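Local coordinates for protein alcohol dehydrogenase YqhD (Escherichia coli, PDB 4QGS) that reduces a broad range of short-chain aldehydes to primary alcohols with NADPH, using one zinc ion per subunit, at residues V208-Q213 against P272-H278; Y214-P218 against G380-D384; Q224-A228 against L266-V271; N201-D205 against D291-A297. The contacts are given in a common frame with arbitrary orientation. Residue numbers count along the deposited sequence, not the author numbering.

Overall arrangement
All four contacts lie in the helical C-terminal part of this iron-containing alcohol dehydrogenase family member. Contacts 1 and 4 share helix 196-211 and divide the zinc site: His209 and His278 come from contact 1, Asp205 and His292 from contact 4. Their centres are about 13 Å apart, yet His278 NE2 lies 3.1 Å from His292 NE2. Contact 2, centred about 8 Å from contact 1, continues the interface outward: Lys311 forms salt bridges with both Asp274 and Glu381. Contact 3, about 12 Å from contact 1 between centres, meets it where Gln273 NE2 lies 2.9 Å from Gly268 O, a probable hydrogen bond. The centres of contacts 2 and 3 lie about 20 and 21 Å from that of contact 4.

Contact 1 (V208-Q213 against P272-H278); sequences VHTVEQ and PQDWATH. With ZN (zinc ion), chain B.
Residues 208-211 are helical, with Glu212 N bonded to Val208 O (2.9 Å), and the chain then passes the extended Pro272-Gln273. The nearest CA pairs are Gln213-Gln273 (4.6 Å) and Glu212-Asp274 (5.1 Å). Asp274 N donates to Glu212 O at 2.8 Å. Trp275 is the N-cap residue of the helix that starts at Ala276, and Asp274 OD1 accepts from Ala276 N (2.9 Å) in an Asx turn. Glu212 (chi1 m, chi2 m) reaches this helix start: OE1 accepts from Trp275 N (2.8 Å), OE2 from His278 N and ND1 (both 2.9 Å). The His-carboxylate bond leaves NE2 of His278 for the catalytic zinc, 2.1 Å away, which His209 NE2 also binds at 2.1 Å; Asp205 and His292 complete the protein ligands. Trp275 turns its edge to the His209 face in an offset edge-to-face pair (centroids 5.2 Å, planes 74°), with Glu212 CB 3.7 Å from the centroid of the Trp275 six-membered ring (CH-pi). Asp274 OD2 forms a salt bridge with Lys311.

Contact 2 (Y214-P218 against G380-D384); sequences YVTKP and GENHD
Lys217 lays its aliphatic chain, kinked at chi3, over the Glu381-Asn382 corner, bringing CD to 3.3 Å from Asn382 OD1 and CE to 4.0 Å from Glu381 CG. With chi1 m, chi2 t, chi3 m and chi4 t, its NZ ends 3.4 Å from Asn382 OD1, a weak hydrogen bond. Neither backbone is regular. Val215 centres an inverse gamma turn, with Thr216 N weakly bonded to Tyr214 O at 2.9 Å. In the other segment, Gly380 to His383 form a type I beta turn closed by His383 N to Gly380 O (3.0 Å). The closest CA pair is Thr216-Glu381, at 6.9 Å. Glu381 (chi1 p, chi2 m) points CA-to-CB toward the other segment and sets OE2 3.3 Å from Thr216 CA. A water lies 2.6 Å from Glu381 OE2 and 3.1 Å from Thr216 O and accepts from Asn382 ND2 (3.0 Å). Glu381 OE2 has a stronger partner in Lys311, which bonds Val215 O as well. Through this water and Lys311, the type I turn before helix 387-396 meets the inverse gamma turn between helices 196-211 and 222-244, in the helical C-terminal part of the iron-containing alcohol dehydrogenase fold.

Contact 3 (Q224-A228 against L266-V271); sequences QDRFA and LIGAGV
One side of the helix at Gln224-Ala228 fits against the irregular chain of Leu266-Val271, burying 317 Å² in all. The nearest CA atoms are those of Gln224 and Ile267, 4.8 Å apart. Leu266 to Gly268 curl with helix-like backbone angles, and Gly268 to Val271 form a type II beta turn with Gly270 at positive phi (82°). The main bump on the loop is Ile267 (chi1 p, chi2 t). Its CG2 enters the hollow between Phe227 and Ala228, 3.8 Å from Phe227 CB, 3.8 Å from Ala228 N and 4.5 Å from Ala228 CB. Nearer the surface, Leu266 CD2 meets the edge of the Phe227 ring at 3.7 Å from CE2. The reciprocal bump is Gln224, which lies in the concave side of the loop: CG is 3.8 Å from Leu266 O, and CB is 3.9 Å from both Ile267 O and Val271 CG1. Its chi2 of 92° bends the amide toward the turn, where NE2 donates to Ala269 O at 2.8 Å and an almost linear 179°. The Ile267 side chain is about 6 Å from that of the zinc ligand His209 and about 12 Å from the zinc. The contact joins helix 222-244 to the connection between helices 249-262 and 276-288 in the helical part of the iron-containing alcohol dehydrogenase fold.

Contact 4 (N201-D205 against D291-A297); sequences NGVVD and DHAQTLA. With ZN (zinc ion), chain B.
Two helices of the iron-containing alcohol dehydrogenase fold cross beside the catalytic zinc, where segment 201-205 supplies Asp205 and segment 291-297 supplies His292. The axes of the short helical segments 201-205 and 292-297 approach to 8.6 Å at a crossing angle of 49°, and the closest CA atoms, Asn201 and Ala293, are 5.1 Å apart. Asp291 occupies the N-cap position without a side-chain capping bond; its OD2 accepts from Asn201 ND2 (2.9 Å) and its OD1 forms a salt bridge with Arg197. His292 (chi1 t) turns its ring to the metal, with NE2 2.1 Å from zinc. The methyl of Ala293 fits against Asn201 and Val204: CB lies 3.3 Å from Asn201 O, 3.6 Å from Asn201 CB and 4.1 Å from Val204 CB. Gln294 folds back so that OE1 accepts from Asp291 N (2.9 Å), while its NE2 donates to a water at 2.9 Å that in turn donates to Asn201 OD1 at 2.6 Å. Thr295 OG1 donates to His292 O (2.7 Å). Leu296 (chi1 m, chi2 t) places CD1 3.3 Å from Asp205 OD1, and Ala297 CB packs 4.4 Å from Val204 CG1, with Phe345 of helix 330-347 touching Val204 and Ala297. His209 and His278 complete the protein ligands, and two waters bind at 2.1 Å each. Asp205 (chi1 t) coordinates zinc through OD1, also at 2.1 Å, leaving that oxygen 2.9 Å from His292 NE2.

Contact 1 (V208-Q213 against P272-H278)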
loop_
_atom_site.group_PDB
_atom_site.type_symbol
_atom_site.label_atom_id
_atom_site.label_comp_id
_atom_site.label_asym_id
_atom_site.label_seq_id
_atom_site.Cartn_x
_atom_site.Cartn_y
_atom_site.Cartn_z
ATOM N N VAL A 208 -3.427 2.835 -8.715
ATOM C CA VAL A 208 -2.885 4.173 -8.525
ATOM C C VAL A 208 -1.421 4.124 -8.109
ATOM O O VAL A 208 -0.630 4.922 -8.610
ATOM C CB VAL A 208 -3.720 4.962 -7.498
ATOM C CG1 VAL A 208 -3.064 6.318 -7.226
ATOM C CG2 VAL A 208 -5.132 5.143 -8.040
ATOM N N HIS A 209 -1.030 3.183 -7.243
ATOM C CA HIS A 209 0.400 3.054 -6.924
ATOM C C HIS A 209 1.215 2.860 -8.200
ATOM O O HIS A 209 2.320 3.402 -8.321
ATOM C CB HIS A 209 0.666 1.906 -5.944
ATOM C CG HIS A 209 0.441 2.280 -4.511
ATOM N ND1 HIS A 209 1.461 2.341 -3.585
ATOM C CD2 HIS A 209 -0.688 2.641 -3.851
ATOM C CE1 HIS A 209 0.968 2.704 -2.413
ATOM N NE2 HIS A 209 -0.332 2.893 -2.547
ATOM N N THR A 210 0.661 2.112 -9.150
ATOM C CA THR A 210 1.343 1.874 -10.420
ATOM C C THR A 210 1.458 3.171 -11.224
ATOM O O THR A 210 2.550 3.523 -11.673
ATOM C CB THR A 210 0.632 0.809 -11.246
ATOM O OG1 THR A 210 0.529 -0.390 -10.463
ATOM C CG2 THR A 210 1.431 0.510 -12.556
ATOM N N VAL A 211 0.358 3.905 -11.401
ATOM C CA VAL A 211 0.458 5.109 -12.249
ATOM C C VAL A 211 1.201 6.260 -11.567
ATOM O O VAL A 211 1.649 7.189 -12.245
ATOM C CB VAL A 211 -0.933 5.618 -12.716
ATOM C CG1 VAL A 211 -1.654 4.554 -13.545
ATOM C CG2 VAL A 211 -1.781 6.058 -11.519
ATOM N N GLU A 212 1.356 6.205 -10.245
ATOM C CA GLU A 212 2.171 7.196 -9.531
ATOM C C GLU A 212 3.627 7.102 -9.974
ATOM O O GLU A 212 4.393 8.047 -9.800
ATOM C CB GLU A 212 2.108 6.995 -8.021
ATOM C CG GLU A 212 0.740 7.289 -7.388
ATOM C CD GLU A 212 0.510 8.762 -7.050
ATOM O OE1 GLU A 212 0.979 9.661 -7.793
ATOM O OE2 GLU A 212 -0.144 9.019 -6.017
ATOM N N GLN A 213 3.977 5.944 -10.524
ATOM C CA GLN A 213 5.351 5.643 -10.925
ATOM C C GLN A 213 5.503 5.458 -12.431
ATOM O O GLN A 213 6.575 5.061 -12.919
ATOM C CB GLN A 213 5.831 4.388 -10.198
ATOM C CG GLN A 213 5.746 4.488 -8.669
ATOM C CD GLN A 213 6.041 3.163 -7.982
ATOM O OE1 GLN A 213 7.198 2.826 -7.738
ATOM N NE2 GLN A 213 4.990 2.417 -7.639
ATOM N N PRO A 272 10.898 8.552 -12.807
ATOM C CA PRO A 272 10.320 9.645 -12.014
ATOM C C PRO A 272 9.115 9.153 -11.250
ATOM O O PRO A 272 8.414 8.252 -11.722
ATOM C CB PRO A 272 9.908 10.683 -13.068
ATOM C CG PRO A 272 10.698 10.331 -14.288
ATOM C CD PRO A 272 10.864 8.846 -14.249
ATOM N N GLN A 273 8.890 9.698 -10.065
ATOM C CA GLN A 273 7.706 9.297 -9.310
ATOM C C GLN A 273 6.948 10.519 -8.866
ATOM O O GLN A 273 7.537 11.543 -8.547
ATOM C CB GLN A 273 8.096 8.433 -8.120
ATOM C CG GLN A 273 8.768 7.115 -8.557
ATOM C CD GLN A 273 9.020 6.167 -7.421
ATOM O OE1 GLN A 273 8.412 6.272 -6.357
ATOM N NE2 GLN A 273 9.932 5.221 -7.637
ATOM N N ASP A 274 5.626 10.388 -8.833
ATOM C CA ASP A 274 4.738 11.515 -8.600
ATOM C C ASP A 274 4.353 11.560 -7.119
ATOM O O ASP A 274 4.997 12.245 -6.325
ATOM C CB ASP A 274 3.517 11.375 -9.520
ATOM C CG ASP A 274 2.545 12.550 -9.419
ATOM O OD1 ASP A 274 2.679 13.368 -8.498
ATOM O OD2 ASP A 274 1.637 12.623 -10.273
ATOM N N TRP A 275 3.304 10.806 -6.780
ATOM C CA TRP A 275 2.744 10.640 -5.430
ATOM C C TRP A 275 1.905 11.820 -4.978
ATOM O O TRP A 275 1.428 11.820 -3.851
ATOM C CB TRP A 275 3.831 10.340 -4.392
ATOM C CG TRP A 275 4.526 9.052 -4.733
ATOM C CD1 TRP A 275 5.802 8.910 -5.198
ATOM C CD2 TRP A 275 3.954 7.742 -4.712
ATOM N NE1 TRP A 275 6.070 7.579 -5.443
ATOM C CE2 TRP A 275 4.948 6.844 -5.152
ATOM C CE3 TRP A 275 2.699 7.234 -4.347
ATOM C CZ2 TRP A 275 4.730 5.475 -5.242
ATOM C CZ3 TRP A 275 2.481 5.878 -4.440
ATOM C CH2 TRP A 275 3.496 5.010 -4.877
ATOM N N ALA A 276 1.708 12.802 -5.853
ATOM C CA ALA A 276 0.871 13.949 -5.482
ATOM C C ALA A 276 -0.580 13.527 -5.270
ATOM O O ALA A 276 -1.273 14.084 -4.408
ATOM C CB ALA A 276 0.953 15.041 -6.535
ATOM N N THR A 277 -1.044 12.556 -6.054
ATOM C CA THR A 277 -2.412 12.038 -5.870
ATOM C C THR A 277 -2.568 11.445 -4.468
ATOM O O THR A 277 -3.557 11.723 -3.772
ATOM C CB THR A 277 -2.770 10.988 -6.942
ATOM O OG1 THR A 277 -2.873 11.635 -8.221
ATOM C CG2 THR A 277 -4.115 10.284 -6.619
ATOM N N HIS A 278 -1.581 10.661 -4.036
ATOM C CA HIS A 278 -1.557 10.156 -2.666
ATOM C C HIS A 278 -1.521 11.276 -1.616
ATOM O O HIS A 278 -2.267 11.217 -0.640
ATOM C CB HIS A 278 -0.370 9.188 -2.455
ATOM C CG HIS A 278 -0.735 7.746 -2.655
ATOM N ND1 HIS A 278 -0.965 7.198 -3.900
ATOM C CD2 HIS A 278 -0.959 6.744 -1.764
ATOM C CE1 HIS A 278 -1.303 5.925 -3.768
ATOM N NE2 HIS A 278 -1.300 5.623 -2.479
HETATM ZN ZN ZN B . -1.869 3.795 -1.493
HETATM O O HOH W 1 -0.262 11.264 -9.317
HETATM O O HOH W 2 8.029 6.962 -14.337
HETATM O O HOH W 3 -0.534 4.243 0.059
HETATM O O HOH W 4 -1.825 2.049 -0.236
#

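Contact 2 (Y214-P218 against G380-D384)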
loop_
_atom_site.group_PDB
_atom_site.type_symbol
_atom_site.label_atom_id
_atom_site.label_comp_id
_atom_site.label_asym_id
_atom_site.label_seq_id
_atom_site.Cartn_x
_atom_site.Cartn_y
_atom_site.Cartn_z
ATOM N N TYR A 214 4.450 5.752 -13.180
ATOM C CA TYR A 214 4.452 5.474 -14.612
ATOM C C TYR A 214 3.863 6.628 -15.432
ATOM O O TYR A 214 4.413 6.993 -16.467
ATOM C CB TYR A 214 3.697 4.160 -14.897
ATOM C CG TYR A 214 3.311 3.954 -16.345
ATOM C CD1 TYR A 214 4.280 3.681 -17.318
ATOM C CD2 TYR A 214 1.983 4.041 -16.751
ATOM C CE1 TYR A 214 3.921 3.500 -18.644
ATOM C CE2 TYR A 214 1.613 3.860 -18.076
ATOM C CZ TYR A 214 2.602 3.602 -19.019
ATOM O OH TYR A 214 2.245 3.425 -20.331
ATOM N N VAL A 215 2.757 7.214 -14.986
ATOM C CA VAL A 215 2.183 8.312 -15.748
ATOM C C VAL A 215 2.846 9.595 -15.256
ATOM O O VAL A 215 2.299 10.356 -14.452
ATOM C CB VAL A 215 0.655 8.374 -15.628
ATOM C CG1 VAL A 215 0.107 9.467 -16.535
ATOM C CG2 VAL A 215 0.077 7.020 -16.022
ATOM N N THR A 216 4.062 9.803 -15.745
ATOM C CA THR A 216 4.923 10.855 -15.240
ATOM C C THR A 216 5.629 11.564 -16.399
ATOM O O THR A 216 5.047 12.427 -17.049
ATOM C CB THR A 216 5.966 10.292 -14.254
ATOM O OG1 THR A 216 6.675 9.214 -14.878
ATOM C CG2 THR A 216 5.285 9.766 -12.993
ATOM N N LYS A 217 6.877 11.176 -16.647
ATOM C CA LYS A 217 7.681 11.758 -17.727
ATOM C C LYS A 217 8.432 10.652 -18.442
ATOM O O LYS A 217 8.931 9.742 -17.791
ATOM C CB LYS A 217 8.685 12.786 -17.188
ATOM C CG LYS A 217 8.090 14.111 -16.786
ATOM C CD LYS A 217 9.137 15.011 -16.135
ATOM C CE LYS A 217 9.846 14.310 -14.983
ATOM N NZ LYS A 217 10.820 15.203 -14.302
ATOM N N PRO A 218 8.549 10.741 -19.778
ATOM C CA PRO A 218 9.269 9.685 -20.499
ATOM C C PRO A 218 10.775 9.757 -20.266
ATOM O O PRO A 218 11.382 10.816 -20.430
ATOM C CB PRO A 218 8.914 9.959 -21.960
ATOM C CG PRO A 218 8.673 11.433 -22.011
ATOM C CD PRO A 218 8.048 11.788 -20.685
ATOM N N GLY A 380 4.528 16.558 -6.668
ATOM C CA GLY A 380 4.618 16.000 -8.002
ATOM C C GLY A 380 6.039 15.717 -8.448
ATOM O O GLY A 380 6.993 16.177 -7.825
ATOM N N GLU A 381 6.175 14.973 -9.539
ATOM C CA GLU A 381 7.509 14.619 -10.040
ATOM C C GLU A 381 8.280 15.859 -10.501
ATOM O O GLU A 381 9.521 15.841 -10.590
ATOM C CB GLU A 381 7.421 13.592 -11.176
ATOM C CG GLU A 381 6.758 14.053 -12.460
ATOM C CD GLU A 381 5.255 13.806 -12.479
ATOM O OE1 GLU A 381 4.645 13.684 -11.389
ATOM O OE2 GLU A 381 4.683 13.736 -13.588
ATOM N N ASN A 382 7.561 16.937 -10.789
ATOM C CA ASN A 382 8.207 18.186 -11.209
ATOM C C ASN A 382 8.308 19.203 -10.086
ATOM O O ASN A 382 8.778 20.331 -10.296
ATOM C CB ASN A 382 7.453 18.799 -12.380
ATOM C CG ASN A 382 7.438 17.894 -13.586
ATOM O OD1 ASN A 382 8.477 17.623 -14.174
ATOM N ND2 ASN A 382 6.261 17.384 -13.934
ATOM N N HIS A 383 7.839 18.805 -8.906
ATOM C CA HIS A 383 7.859 19.658 -7.725
ATOM C C HIS A 383 7.133 20.977 -7.975
ATOM O O HIS A 383 7.510 22.014 -7.419
ATOM C CB HIS A 383 9.298 19.926 -7.274
ATOM C CG HIS A 383 10.186 18.723 -7.345
ATOM N ND1 HIS A 383 10.021 17.628 -6.525
ATOM C CD2 HIS A 383 11.251 18.445 -8.135
ATOM C CE1 HIS A 383 10.943 16.724 -6.810
ATOM N NE2 HIS A 383 11.703 17.195 -7.783
ATOM N N ASP A 384 6.096 20.925 -8.811
ATOM C CA ASP A 384 5.395 22.119 -9.269
ATOM C C ASP A 384 3.931 22.212 -8.832
ATOM O O ASP A 384 3.224 23.143 -9.218
ATOM C CB ASP A 384 5.468 22.211 -10.796
ATOM C CG ASP A 384 4.906 20.986 -11.491
ATOM O OD1 ASP A 384 4.469 20.041 -10.802
ATOM O OD2 ASP A 384 4.888 20.970 -12.737
HETATM O O HOH W 5 5.320 15.172 -15.704
#

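Contact 3 (Q224-A228 against L266-V271)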
loop_
_atom_site.group_PDB
_atom_site.type_symbol
_atom_site.label_atom_id
_atom_site.label_comp_id
_atom_site.label_asym_id
_atom_site.label_seq_id
_atom_site.Cartn_x
_atom_site.Cartn_y
_atom_site.Cartn_z
ATOM N N GLN A 224 10.598 -0.920 -17.218
ATOM C CA GLN A 224 9.730 -0.310 -16.203
ATOM C C GLN A 224 8.371 0.066 -16.771
ATOM O O GLN A 224 7.330 -0.191 -16.132
ATOM C CB GLN A 224 10.406 0.919 -15.583
ATOM C CG GLN A 224 11.629 0.590 -14.738
ATOM C CD GLN A 224 12.943 0.640 -15.538
ATOM O OE1 GLN A 224 12.995 0.248 -16.707
ATOM N NE2 GLN A 224 13.997 1.155 -14.905
ATOM N N ASP A 225 8.368 0.669 -17.958
ATOM C CA ASP A 225 7.123 1.008 -18.641
ATOM C C ASP A 225 6.302 -0.230 -18.990
ATOM O O ASP A 225 5.099 -0.273 -18.717
ATOM C CB ASP A 225 7.381 1.817 -19.917
ATOM C CG ASP A 225 7.740 3.275 -19.640
ATOM O OD1 ASP A 225 7.437 3.799 -18.538
ATOM O OD2 ASP A 225 8.320 3.910 -20.552
ATOM N N ARG A 226 6.933 -1.235 -19.594
ATOM C CA ARG A 226 6.198 -2.442 -19.963
ATOM C C ARG A 226 5.620 -3.139 -18.730
ATOM O O ARG A 226 4.521 -3.682 -18.781
ATOM C CB ARG A 226 7.092 -3.431 -20.727
ATOM C CG ARG A 226 7.435 -3.038 -22.148
ATOM C CD ARG A 226 6.217 -2.950 -23.067
ATOM N NE ARG A 226 6.626 -2.688 -24.454
ATOM C CZ ARG A 226 5.792 -2.577 -25.485
ATOM N NH1 ARG A 226 4.480 -2.746 -25.308
ATOM N NH2 ARG A 226 6.278 -2.322 -26.702
ATOM N N PHE A 227 6.375 -3.158 -17.636
ATOM C CA PHE A 227 5.918 -3.909 -16.464
ATOM C C PHE A 227 4.748 -3.170 -15.812
ATOM O O PHE A 227 3.750 -3.793 -15.415
ATOM C CB PHE A 227 7.055 -4.110 -15.468
ATOM C CG PHE A 227 8.033 -5.206 -15.853
ATOM C CD1 PHE A 227 8.070 -5.728 -17.134
ATOM C CD2 PHE A 227 8.908 -5.712 -14.905
ATOM C CE1 PHE A 227 8.969 -6.741 -17.466
ATOM C CE2 PHE A 227 9.810 -6.728 -15.230
ATOM C CZ PHE A 227 9.833 -7.239 -16.508
ATOM N N ALA A 228 4.865 -1.850 -15.726
ATOM C CA ALA A 228 3.774 -1.008 -15.224
ATOM C C ALA A 228 2.525 -1.205 -16.074
ATOM O O ALA A 228 1.434 -1.452 -15.544
ATOM C CB ALA A 228 4.192 0.465 -15.209
ATOM N N LEU A 266 10.324 -2.906 -8.440
ATOM C CA LEU A 266 10.843 -2.993 -9.799
ATOM C C LEU A 266 10.288 -1.874 -10.695
ATOM O O LEU A 266 11.040 -1.236 -11.427
ATOM C CB LEU A 266 10.519 -4.366 -10.391
ATOM C CG LEU A 266 11.276 -4.915 -11.597
ATOM C CD1 LEU A 266 12.764 -4.657 -11.491
ATOM C CD2 LEU A 266 11.006 -6.412 -11.719
ATOM N N ILE A 267 8.986 -1.599 -10.637
ATOM C CA ILE A 267 8.440 -0.628 -11.582
ATOM C C ILE A 267 8.830 0.816 -11.283
ATOM O O ILE A 267 8.734 1.675 -12.159
ATOM C CB ILE A 267 6.908 -0.717 -11.662
ATOM C CG1 ILE A 267 6.299 -0.611 -10.267
ATOM C CG2 ILE A 267 6.500 -2.025 -12.331
ATOM C CD1 ILE A 267 4.821 -0.297 -10.302
ATOM N N GLY A 268 9.276 1.088 -10.060
ATOM C CA GLY A 268 9.646 2.442 -9.688
ATOM C C GLY A 268 11.144 2.700 -9.736
ATOM O O GLY A 268 11.576 3.838 -9.603
ATOM N N ALA A 269 11.932 1.643 -9.917
ATOM C CA ALA A 269 13.384 1.781 -9.864
ATOM C C ALA A 269 13.883 2.512 -11.092
ATOM O O ALA A 269 13.728 2.031 -12.214
ATOM C CB ALA A 269 14.054 0.411 -9.744
ATOM N N GLY A 270 14.460 3.687 -10.868
ATOM C CA GLY A 270 15.083 4.456 -11.934
ATOM C C GLY A 270 14.165 5.310 -12.795
ATOM O O GLY A 270 14.565 5.738 -13.887
ATOM N N VAL A 271 12.946 5.569 -12.317
ATOM C CA VAL A 271 11.996 6.377 -13.069
ATOM C C VAL A 271 11.408 7.477 -12.184
ATOM O O VAL A 271 11.431 7.363 -10.955
ATOM C CB VAL A 271 10.865 5.516 -13.656
ATOM C CG1 VAL A 271 11.442 4.515 -14.674
ATOM C CG2 VAL A 271 10.130 4.787 -12.566
#

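Contact 4 (N201-D205 against D291-A297)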
loop_
_atom_site.group_PDB
_atom_site.type_symbol
_atom_site.label_atom_id
_atom_site.label_comp_id
_atom_site.label_asym_id
_atom_site.label_seq_id
_atom_site.Cartn_x
_atom_site.Cartn_y
_atom_site.Cartn_z
ATOM N N ASN A 201 -11.355 -1.420 -3.270
ATOM C CA ASN A 201 -10.337 -0.472 -2.809
ATOM C C ASN A 201 -8.919 -0.963 -3.105
ATOM O O ASN A 201 -8.039 -0.171 -3.469
ATOM C CB ASN A 201 -10.446 -0.205 -1.313
ATOM C CG ASN A 201 -11.647 0.651 -0.954
ATOM O OD1 ASN A 201 -12.281 1.261 -1.820
ATOM N ND2 ASN A 201 -11.960 0.705 0.341
ATOM N N GLY A 202 -8.690 -2.257 -2.907
ATOM C CA GLY A 202 -7.375 -2.833 -3.170
ATOM C C GLY A 202 -6.991 -2.711 -4.627
ATOM O O GLY A 202 -5.827 -2.415 -4.956
ATOM N N VAL A 203 -7.952 -2.955 -5.510
ATOM C CA VAL A 203 -7.700 -2.840 -6.941
ATOM C C VAL A 203 -7.364 -1.390 -7.310
ATOM O O VAL A 203 -6.401 -1.126 -8.028
ATOM C CB VAL A 203 -8.898 -3.348 -7.763
ATOM C CG1 VAL A 203 -8.747 -2.954 -9.232
ATOM C CG2 VAL A 203 -9.000 -4.857 -7.618
ATOM N N VAL A 204 -8.147 -0.443 -6.805
ATOM C CA VAL A 204 -7.886 0.963 -7.091
ATOM C C VAL A 204 -6.529 1.410 -6.544
ATOM O O VAL A 204 -5.756 2.084 -7.237
ATOM C CB VAL A 204 -8.996 1.856 -6.511
ATOM C CG1 VAL A 204 -8.596 3.332 -6.627
ATOM C CG2 VAL A 204 -10.293 1.611 -7.258
ATOM N N ASP A 205 -6.214 1.009 -5.318
ATOM C CA ASP A 205 -4.965 1.439 -4.690
ATOM C C ASP A 205 -3.768 0.875 -5.462
ATOM O O ASP A 205 -2.807 1.607 -5.759
ATOM C CB ASP A 205 -4.928 1.001 -3.231
ATOM C CG ASP A 205 -3.718 1.559 -2.469
ATOM O OD1 ASP A 205 -3.323 2.746 -2.649
ATOM O OD2 ASP A 205 -3.159 0.781 -1.668
ATOM N N ASP A 291 -12.238 6.303 2.702
ATOM C CA ASP A 291 -11.268 5.220 2.497
ATOM C C ASP A 291 -10.090 5.733 1.685
ATOM O O ASP A 291 -10.278 6.556 0.790
ATOM C CB ASP A 291 -11.880 4.022 1.749
ATOM C CG ASP A 291 -12.963 3.315 2.534
ATOM O OD1 ASP A 291 -13.098 3.577 3.746
ATOM O OD2 ASP A 291 -13.667 2.476 1.930
ATOM N N HIS A 292 -8.888 5.229 1.975
ATOM C CA HIS A 292 -7.691 5.577 1.188
ATOM C C HIS A 292 -7.963 5.553 -0.313
ATOM O O HIS A 292 -7.736 6.551 -1.016
ATOM C CB HIS A 292 -6.546 4.618 1.537
ATOM C CG HIS A 292 -5.279 4.845 0.754
ATOM N ND1 HIS A 292 -4.655 6.068 0.680
ATOM C CD2 HIS A 292 -4.520 3.982 0.034
ATOM C CE1 HIS A 292 -3.561 5.955 -0.065
ATOM N NE2 HIS A 292 -3.460 4.700 -0.468
ATOM N N ALA A 293 -8.479 4.435 -0.805
ATOM C CA ALA A 293 -8.667 4.272 -2.245
ATOM C C ALA A 293 -9.724 5.208 -2.816
ATOM O O ALA A 293 -9.622 5.620 -3.971
ATOM C CB ALA A 293 -9.030 2.828 -2.573
ATOM N N GLN A 294 -10.745 5.538 -2.016
ATOM C CA GLN A 294 -11.756 6.497 -2.467
ATOM C C GLN A 294 -11.114 7.853 -2.722
ATOM O O GLN A 294 -11.426 8.519 -3.713
ATOM C CB GLN A 294 -12.890 6.630 -1.430
ATOM C CG GLN A 294 -13.696 5.362 -1.265
ATOM C CD GLN A 294 -14.636 5.414 -0.060
ATOM O OE1 GLN A 294 -14.456 6.224 0.857
ATOM N NE2 GLN A 294 -15.635 4.533 -0.053
ATOM N N THR A 295 -10.198 8.258 -1.852
ATOM C CA THR A 295 -9.566 9.565 -2.042
ATOM C C THR A 295 -8.709 9.570 -3.312
ATOM O O THR A 295 -8.594 10.601 -3.983
ATOM C CB THR A 295 -8.699 9.978 -0.842
ATOM O OG1 THR A 295 -7.502 9.183 -0.805
ATOM C CG2 THR A 295 -9.498 9.823 0.472
ATOM N N LEU A 296 -8.112 8.425 -3.642
ATOM C CA LEU A 296 -7.294 8.332 -4.857
ATOM C C LEU A 296 -8.145 8.385 -6.120
ATOM O O LEU A 296 -7.754 8.996 -7.121
ATOM C CB LEU A 296 -6.451 7.039 -4.853
ATOM C CG LEU A 296 -5.570 6.799 -3.623
ATOM C CD1 LEU A 296 -4.814 5.449 -3.744
ATOM C CD2 LEU A 296 -4.591 7.939 -3.370
ATOM N N ALA A 297 -9.294 7.721 -6.087
ATOM C CA ALA A 297 -10.187 7.683 -7.235
ATOM C C ALA A 297 -10.737 9.076 -7.520
ATOM O O ALA A 297 -10.970 9.440 -8.674
ATOM C CB ALA A 297 -11.321 6.707 -6.994
HETATM ZN ZN ZN B . -1.869 3.795 -1.493
HETATM O O HOH W 6 -14.689 2.153 -1.343
HETATM O O HOH W 3 -0.534 4.243 0.059
HETATM O O HOH W 4 -1.825 2.049 -0.236
#